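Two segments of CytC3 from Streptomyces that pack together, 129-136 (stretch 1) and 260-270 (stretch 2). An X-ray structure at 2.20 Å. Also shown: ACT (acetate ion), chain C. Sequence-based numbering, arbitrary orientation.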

# COMPACT_ATOMS: atom_id res chain seq x y z
N LYS A 129 5.23 15.91 -8.84
CA LYS A 129 6.01 16.08 -7.61
C LYS A 129 6.26 14.75 -6.92
O LYS A 129 5.40 13.86 -6.93
CB LYS A 129 5.27 16.98 -6.62
CG LYS A 129 5.14 18.44 -7.02
CD LYS A 129 4.41 19.20 -5.93
CE LYS A 129 4.17 20.65 -6.31
NZ LYS A 129 3.47 21.38 -5.21
N PRO A 130 7.44 14.58 -6.30
CA PRO A 130 7.72 13.32 -5.62
C PRO A 130 6.96 13.34 -4.30
O PRO A 130 7.07 14.28 -3.52
CB PRO A 130 9.23 13.38 -5.42
CG PRO A 130 9.46 14.83 -5.16
CD PRO A 130 8.60 15.50 -6.22
N GLN A 131 6.16 12.30 -4.06
CA GLN A 131 5.37 12.23 -2.84
C GLN A 131 6.18 11.57 -1.73
O GLN A 131 5.84 11.65 -0.56
CB GLN A 131 4.08 11.43 -3.09
CG GLN A 131 3.28 11.93 -4.29
CD GLN A 131 2.06 11.08 -4.60
OE1 GLN A 131 0.95 11.38 -4.18
NE2 GLN A 131 2.28 9.99 -5.33
N ILE A 132 7.29 10.95 -2.13
CA ILE A 132 8.16 10.24 -1.20
C ILE A 132 9.62 10.61 -1.43
O ILE A 132 10.11 10.57 -2.57
CB ILE A 132 8.00 8.71 -1.38
CG1 ILE A 132 6.61 8.27 -0.89
CG2 ILE A 132 9.12 7.97 -0.66
CD1 ILE A 132 6.38 8.47 0.61
N ILE A 133 10.32 10.98 -0.36
CA ILE A 133 11.74 11.34 -0.46
C ILE A 133 12.57 10.73 0.68
O ILE A 133 12.35 11.04 1.85
CB ILE A 133 11.95 12.87 -0.41
CG1 ILE A 133 11.35 13.53 -1.65
CG2 ILE A 133 13.44 13.18 -0.34
CD1 ILE A 133 12.07 13.20 -2.94
N TRP A 134 13.50 9.86 0.32
CA TRP A 134 14.38 9.24 1.31
C TRP A 134 15.62 10.12 1.45
O TRP A 134 15.98 10.85 0.52
CB TRP A 134 14.84 7.86 0.85
CG TRP A 134 13.81 6.78 0.91
CD1 TRP A 134 12.64 6.73 0.21
CD2 TRP A 134 13.89 5.57 1.67
NE1 TRP A 134 11.99 5.55 0.49
CE2 TRP A 134 12.73 4.82 1.38
CE3 TRP A 134 14.83 5.04 2.57
CZ2 TRP A 134 12.48 3.56 1.95
CZ3 TRP A 134 14.58 3.79 3.15
CH2 TRP A 134 13.41 3.07 2.83
N PRO A 135 16.29 10.07 2.61
CA PRO A 135 17.50 10.89 2.80
C PRO A 135 18.61 10.37 1.90
O PRO A 135 18.68 9.18 1.60
CB PRO A 135 17.80 10.71 4.28
CG PRO A 135 17.31 9.32 4.56
CD PRO A 135 15.99 9.29 3.82
N SER A 136 19.50 11.27 1.47
CA SER A 136 20.60 10.88 0.60
C SER A 136 21.85 11.72 0.82
O SER A 136 21.78 12.83 1.36
CB SER A 136 20.17 10.98 -0.87
OG SER A 136 19.74 12.30 -1.17
C ACT C . -0.62 10.01 -7.18
O ACT C . -0.16 8.95 -6.49
OXT ACT C . -0.38 10.12 -8.36
CH3 ACT C . -1.44 11.06 -6.48
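Stretch 2 260-270: YVPTQVQVYPG

The second arm of stretch 2, Val 265 to Tyr 268, runs antiparallel to Gln 131 to Trp 134, and the two join through a short two-residue ladder in which Ile 132 pairs with Val 267 and Ile 133 with Gln 266. Stretch 2 enters as a strand at Tyr 260 to Pro 262, reverses through a type I turn from Pro 262 to Val 265, closed by a hydrogen bond from Val 265 N to Pro 262 O (2.9 Å), and then extends again through Gln 266 and Val 267 alongside stretch 1. At Tyr 268 the backbone adopts positive phi and psi (51°/55°) before continuing into Pro 269 and Gly 270. Together the stretches bury 592 Å², both sides summed.

Along stretch 1, Lys 129 makes no contact, and the first approach is that of Pro 130 O to Pro 269 CG (3.4 Å). Gln 131 then anchors one end of the pairing: its carbonyl O accepts a hydrogen bond from Tyr 268 N at 2.8 Å. The Gln 131 side chain lies by the tyrosine, with OE1 at the edge of the Tyr 268 ring, 3.7 Å from CE1, while Gln 131 NE2 donates a hydrogen bond to O of the acetate ion (2.9 Å).

Ile 132 faces Val 267 in a non-hydrogen-bonded pair, their CA atoms 5.1 Å apart, so the contact here is made by side chains on a shared face of the sheet. Ile 132 CD1 lies 4.1 Å from Val 267 CG2, and Ile 132 CG2 reaches Val 265 CG1 at 3.8 Å and Val 261 CG2 at 4.3 Å, linking both arms of the turn to one apolar cluster.

Ile 133 and Gln 266 form the hydrogen-bonded pair, exchanging two bonds: Ile 133 N to Gln 266 O (3.1 Å) and Gln 266 N to Ile 133 O (2.9 Å). Their side chains occupy the other face of the sheet, where Ile 133 CG1 packs 3.7 Å from Pro 269 CG.

Beyond the ladder, Trp 134 extends its indole across the turn. Val 265 CG2 sits over one face of the five-membered ring, 3.5 Å from its centroid and 12° off the ring normal, a CH-pi contact. Farther out on the indole, Trp 134 CH2 meets Pro 262 CD at 3.5 Å; at the ring fusion, Trp 134 CE2 lies 4.0 Å from Val 261 CG2. The contact ends at Pro 135, whose CG approaches Gln 264 NE2 at 3.6 Å; Ser 136 lies beyond reach of stretch 2.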

# COMPACT_ATOMS: atom_id res chain seq x y z
N TYR A 260 4.13 1.58 2.95
CA TYR A 260 4.96 1.93 4.09
C TYR A 260 6.32 2.51 3.76
O TYR A 260 6.90 2.25 2.71
CB TYR A 260 5.16 0.70 4.98
CG TYR A 260 3.87 0.07 5.44
CD1 TYR A 260 3.08 -0.67 4.56
CD2 TYR A 260 3.41 0.24 6.75
CE1 TYR A 260 1.87 -1.23 4.96
CE2 TYR A 260 2.21 -0.31 7.17
CZ TYR A 260 1.44 -1.04 6.27
OH TYR A 260 0.23 -1.56 6.67
N VAL A 261 6.82 3.30 4.71
CA VAL A 261 8.10 3.96 4.57
C VAL A 261 8.63 4.21 5.99
O VAL A 261 7.86 4.51 6.91
CB VAL A 261 7.89 5.28 3.80
CG1 VAL A 261 7.61 6.43 4.76
CG2 VAL A 261 9.06 5.54 2.90
N PRO A 262 9.95 4.06 6.20
CA PRO A 262 10.51 4.30 7.54
C PRO A 262 10.40 5.77 7.91
O PRO A 262 10.30 6.63 7.03
CB PRO A 262 11.95 3.81 7.41
CG PRO A 262 12.26 4.05 5.97
CD PRO A 262 10.99 3.58 5.28
N THR A 263 10.42 6.06 9.21
CA THR A 263 10.29 7.43 9.74
C THR A 263 11.24 8.49 9.15
O THR A 263 10.89 9.67 9.06
CB THR A 263 10.47 7.45 11.28
OG1 THR A 263 11.66 6.72 11.63
CG2 THR A 263 9.26 6.82 11.97
N GLN A 264 12.43 8.08 8.78
CA GLN A 264 13.43 8.98 8.21
C GLN A 264 12.98 9.54 6.87
O GLN A 264 13.53 10.53 6.38
CB GLN A 264 14.73 8.22 8.04
CG GLN A 264 14.57 6.74 8.33
CD GLN A 264 15.11 5.88 7.23
OE1 GLN A 264 15.06 4.66 7.29
NE2 GLN A 264 15.65 6.52 6.20
N VAL A 265 11.97 8.90 6.27
CA VAL A 265 11.48 9.34 4.98
C VAL A 265 10.48 10.49 5.08
O VAL A 265 9.65 10.53 5.99
CB VAL A 265 10.82 8.17 4.22
CG1 VAL A 265 10.21 8.67 2.90
CG2 VAL A 265 11.86 7.10 3.96
N GLN A 266 10.56 11.41 4.14
CA GLN A 266 9.64 12.54 4.12
C GLN A 266 8.45 12.25 3.20
O GLN A 266 8.61 11.87 2.03
CB GLN A 266 10.35 13.80 3.66
CG GLN A 266 11.50 14.21 4.55
CD GLN A 266 11.97 15.62 4.26
OE1 GLN A 266 11.27 16.59 4.56
NE2 GLN A 266 13.15 15.73 3.66
N VAL A 267 7.26 12.45 3.74
CA VAL A 267 6.03 12.22 3.01
C VAL A 267 5.46 13.55 2.57
O VAL A 267 5.35 14.48 3.37
CB VAL A 267 5.02 11.47 3.89
CG1 VAL A 267 3.68 11.32 3.17
CG2 VAL A 267 5.59 10.11 4.25
N TYR A 268 5.10 13.65 1.30
CA TYR A 268 4.57 14.90 0.78
C TYR A 268 5.53 16.04 1.16
O TYR A 268 5.13 17.03 1.77
CB TYR A 268 3.17 15.14 1.35
CG TYR A 268 2.14 14.12 0.90
CD1 TYR A 268 1.90 13.90 -0.46
CD2 TYR A 268 1.39 13.39 1.83
CE1 TYR A 268 0.94 12.97 -0.88
CE2 TYR A 268 0.43 12.46 1.42
CZ TYR A 268 0.20 12.26 0.06
OH TYR A 268 -0.77 11.38 -0.36
N PRO A 269 6.82 15.91 0.81
CA PRO A 269 7.84 16.92 1.11
C PRO A 269 7.41 18.30 0.62
O PRO A 269 6.63 18.42 -0.32
CB PRO A 269 9.08 16.40 0.38
CG PRO A 269 8.50 15.66 -0.79
CD PRO A 269 7.36 14.91 -0.14
N GLY A 270 7.95 19.33 1.26
CA GLY A 270 7.54 20.68 0.90
C GLY A 270 6.16 20.74 1.51
O GLY A 270 6.01 20.51 2.71